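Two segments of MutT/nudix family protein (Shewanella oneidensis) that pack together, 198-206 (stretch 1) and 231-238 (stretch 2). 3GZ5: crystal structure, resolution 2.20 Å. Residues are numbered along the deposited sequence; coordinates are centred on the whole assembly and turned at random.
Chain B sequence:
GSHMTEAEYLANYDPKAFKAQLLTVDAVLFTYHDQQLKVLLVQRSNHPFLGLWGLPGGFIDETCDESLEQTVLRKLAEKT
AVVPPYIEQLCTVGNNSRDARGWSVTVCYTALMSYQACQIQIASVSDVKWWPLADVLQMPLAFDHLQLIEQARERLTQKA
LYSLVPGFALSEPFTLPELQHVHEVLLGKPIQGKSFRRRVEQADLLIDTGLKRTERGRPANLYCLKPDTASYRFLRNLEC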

# COMPACT_ATOMS: atom_id res chain seq x y z
N ARG B 198 -0.96 25.84 11.52
CA ARG B 198 0.34 26.12 10.89
C ARG B 198 0.68 25.12 9.75
O ARG B 198 1.07 25.53 8.66
CB ARG B 198 1.45 26.16 11.96
CG ARG B 198 2.91 26.09 11.45
CD ARG B 198 3.95 26.74 12.44
NE ARG B 198 3.76 26.33 13.84
CZ ARG B 198 3.04 27.02 14.73
NH1 ARG B 198 2.91 26.56 15.98
NH2 ARG B 198 2.43 28.16 14.38
N ARG B 199 0.53 23.82 10.01
CA ARG B 199 0.79 22.81 8.97
C ARG B 199 -0.20 22.88 7.80
O ARG B 199 0.20 22.82 6.64
CB ARG B 199 0.88 21.40 9.58
CG ARG B 199 2.34 20.92 9.84
CD ARG B 199 2.41 19.74 10.84
NE ARG B 199 2.34 18.42 10.21
CZ ARG B 199 1.21 17.76 9.93
NH1 ARG B 199 0.02 18.29 10.22
NH2 ARG B 199 1.27 16.57 9.36
N VAL B 200 -1.49 23.05 8.11
CA VAL B 200 -2.51 23.22 7.08
C VAL B 200 -2.17 24.38 6.12
O VAL B 200 -2.10 24.17 4.90
CB VAL B 200 -3.93 23.41 7.67
CG1 VAL B 200 -4.90 23.84 6.59
CG2 VAL B 200 -4.41 22.12 8.32
N GLU B 201 -1.93 25.58 6.69
CA GLU B 201 -1.68 26.80 5.93
C GLU B 201 -0.48 26.66 5.01
O GLU B 201 -0.48 27.20 3.90
CB GLU B 201 -1.51 28.01 6.86
CG GLU B 201 -2.82 28.49 7.53
CD GLU B 201 -2.67 29.74 8.43
OE1 GLU B 201 -2.03 30.73 8.01
OE2 GLU B 201 -3.23 29.74 9.55
N GLN B 202 0.52 25.90 5.45
CA GLN B 202 1.74 25.72 4.68
C GLN B 202 1.63 24.64 3.60
O GLN B 202 2.25 24.75 2.54
CB GLN B 202 2.91 25.46 5.62
CG GLN B 202 3.40 26.75 6.30
CD GLN B 202 4.10 26.52 7.63
OE1 GLN B 202 3.88 27.27 8.59
NE2 GLN B 202 4.95 25.48 7.70
N ALA B 203 0.84 23.60 3.87
CA ALA B 203 0.48 22.59 2.88
C ALA B 203 -0.20 23.27 1.69
O ALA B 203 -0.00 22.89 0.54
CB ALA B 203 -0.44 21.58 3.48
N ASP B 204 -1.00 24.29 1.99
CA ASP B 204 -1.61 25.07 0.94
C ASP B 204 -2.59 24.20 0.13
O ASP B 204 -2.57 24.18 -1.12
CB ASP B 204 -0.48 25.60 0.06
CG ASP B 204 -0.93 26.68 -0.84
OD1 ASP B 204 -1.67 27.57 -0.35
OD2 ASP B 204 -0.56 26.63 -2.03
N LEU B 205 -3.43 23.48 0.86
CA LEU B 205 -4.30 22.42 0.32
C LEU B 205 -5.78 22.74 0.42
O LEU B 205 -6.61 22.04 -0.17
CB LEU B 205 -4.05 21.11 1.07
CG LEU B 205 -2.74 20.40 0.75
CD1 LEU B 205 -2.50 19.28 1.75
CD2 LEU B 205 -2.76 19.87 -0.70
N LEU B 206 -6.11 23.75 1.21
CA LEU B 206 -7.49 24.13 1.39
C LEU B 206 -7.77 25.41 0.61
O LEU B 206 -6.90 26.30 0.52
CB LEU B 206 -7.80 24.33 2.88
CG LEU B 206 -7.69 23.12 3.81
CD1 LEU B 206 -8.13 23.52 5.23
CD2 LEU B 206 -8.59 22.02 3.28
N SER B 231 -3.19 13.30 -3.07
CA SER B 231 -1.82 12.87 -3.22
C SER B 231 -0.81 13.58 -2.29
O SER B 231 0.29 13.08 -2.08
CB SER B 231 -1.39 13.04 -4.69
OG SER B 231 -1.23 14.41 -4.99
N TYR B 232 -1.17 14.75 -1.74
CA TYR B 232 -0.20 15.49 -0.91
C TYR B 232 0.10 14.80 0.43
O TYR B 232 -0.82 14.47 1.19
CB TYR B 232 -0.67 16.92 -0.64
CG TYR B 232 0.35 17.73 0.14
CD1 TYR B 232 1.17 18.67 -0.51
CD2 TYR B 232 0.51 17.56 1.53
CE1 TYR B 232 2.11 19.41 0.19
CE2 TYR B 232 1.45 18.30 2.24
CZ TYR B 232 2.25 19.22 1.57
OH TYR B 232 3.18 19.94 2.29
N ARG B 233 1.39 14.63 0.71
CA ARG B 233 1.85 14.11 2.00
C ARG B 233 2.88 15.04 2.67
O ARG B 233 3.84 15.46 2.02
CB ARG B 233 2.48 12.71 1.82
CG ARG B 233 1.54 11.64 1.25
CD ARG B 233 0.31 11.35 2.15
NE ARG B 233 -0.65 10.41 1.55
CZ ARG B 233 -1.67 10.77 0.77
NH1 ARG B 233 -1.89 12.04 0.48
NH2 ARG B 233 -2.48 9.84 0.27
N PHE B 234 2.66 15.34 3.95
CA PHE B 234 3.67 16.03 4.77
C PHE B 234 4.81 15.06 5.00
O PHE B 234 4.59 13.86 5.18
CB PHE B 234 3.13 16.44 6.14
CG PHE B 234 2.00 17.42 6.10
CD1 PHE B 234 2.25 18.78 5.92
CD2 PHE B 234 0.68 17.00 6.27
CE1 PHE B 234 1.20 19.69 5.91
CE2 PHE B 234 -0.37 17.90 6.26
CZ PHE B 234 -0.12 19.25 6.07
N LEU B 235 6.03 15.59 5.02
CA LEU B 235 7.21 14.79 5.35
C LEU B 235 7.32 14.48 6.86
O LEU B 235 7.66 13.35 7.27
CB LEU B 235 8.48 15.46 4.80
CG LEU B 235 9.04 14.84 3.51
CD1 LEU B 235 8.03 14.89 2.35
CD2 LEU B 235 10.37 15.51 3.10
N ARG B 236 7.01 15.47 7.69
CA ARG B 236 6.97 15.29 9.13
C ARG B 236 5.56 14.93 9.59
O ARG B 236 4.57 15.45 9.06
CB ARG B 236 7.49 16.54 9.87
CG ARG B 236 7.61 17.87 9.06
CD ARG B 236 6.25 18.46 8.53
NE ARG B 236 5.99 18.15 7.11
CZ ARG B 236 6.43 18.86 6.07
NH1 ARG B 236 7.19 19.94 6.26
NH2 ARG B 236 6.14 18.50 4.83
N ASN B 237 5.49 14.04 10.59
CA ASN B 237 4.23 13.68 11.26
C ASN B 237 3.55 14.86 11.94
O ASN B 237 4.18 15.89 12.20
CB ASN B 237 4.45 12.56 12.28
CG ASN B 237 5.60 12.85 13.24
OD1 ASN B 237 6.72 13.16 12.83
ND2 ASN B 237 5.33 12.73 14.54
N LEU B 238 2.26 14.70 12.22
CA LEU B 238 1.45 15.73 12.88
C LEU B 238 1.86 15.93 14.35
O LEU B 238 1.71 15.02 15.18
CB LEU B 238 -0.03 15.34 12.77
CG LEU B 238 -1.15 16.28 13.21
CD1 LEU B 238 -2.48 15.67 12.78
CD2 LEU B 238 -1.13 16.57 14.71

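The guanidinium group of Arg199 lies sandwiched in the contact, with the aromatic ring of Phe234 over one face and the backbone nitrogen of Leu238 over the opposite face. CZ of Arg199 sits 3.9 Å from the centroid of the Phe234 ring and only 15° off the ring normal, a cation-pi arrangement in which the delocalised positive charge rests on the electron-rich face of the ring. The approach is tight: NH2 of Arg199 comes within 3.2 Å of CD2 of Phe234. On the other side of the guanidinium, NH2 of Arg199 is 3.6 Å from N of Leu238, so the planar group fills a narrow slot between a ring and the chain that follows it.

The edge of the guanidinium is used differently. NH2 of Arg199 donates a weak hydrogen bond to the carbonyl O of Arg236, 3.5 Å away; the N-H...O angle of 166° is nearly straight, so the weakness lies in the length rather than the direction. This acceptor lies near the guanidinium plane, where the N-H bonds point, which lets one group satisfy a polar contact at its rim while one face makes the cation-pi contact and the other lies against the backbone at Leu238. The fit is not perfect for every polar atom. NE of Arg199 is buried by the contact and has no hydrogen-bonding partner in the model; O of Asn237, at 3.7 Å from NE of Arg199, is near it without forming a hydrogen bond.

Two different backbone forms meet here. Residues 198-203 are the last part of a helix, held by bonds such as that from N of Ala203 to O of Arg199 (2.9 Å), whereas the second stretch has no regular helix or strand. The CA atoms of Ala203 and Phe234 are 7.5 Å apart and those of Arg199 and Leu238 8.1 Å, so the later residues of the second stretch lie beside the earlier part of the helical segment. Arg199 and Ala203, one helical turn apart, both direct their CA-to-CB bonds toward the second stretch, while Val200 between them points away. At Asp204 the chain leaves helical geometry with a positive phi of 65°, and Leu205 beyond it again points toward the partner.

Away from the arginine, the contact becomes apolar. The methyl group of Ala203 lies against two aromatic residues: CB of Ala203 is 3.5 Å from CE1 of Phe234 and 4.0 Å from CE2 of Tyr232. Phe234 therefore serves both parts of the contact, receiving Arg199 over a ring face and touching the alanine methyl through its ring carbons. Leu205 extends the apolar surface past the helix, packing over one face of the Tyr232 ring with CD1 of Leu205 3.5 Å from CD2 of Tyr232. Alternation in the second stretch supports this arrangement: Tyr232 and Phe234 point toward the first stretch, whereas Arg233 and Leu235 point away. The contact buries 432 Å² between the two stretches, both sides summed.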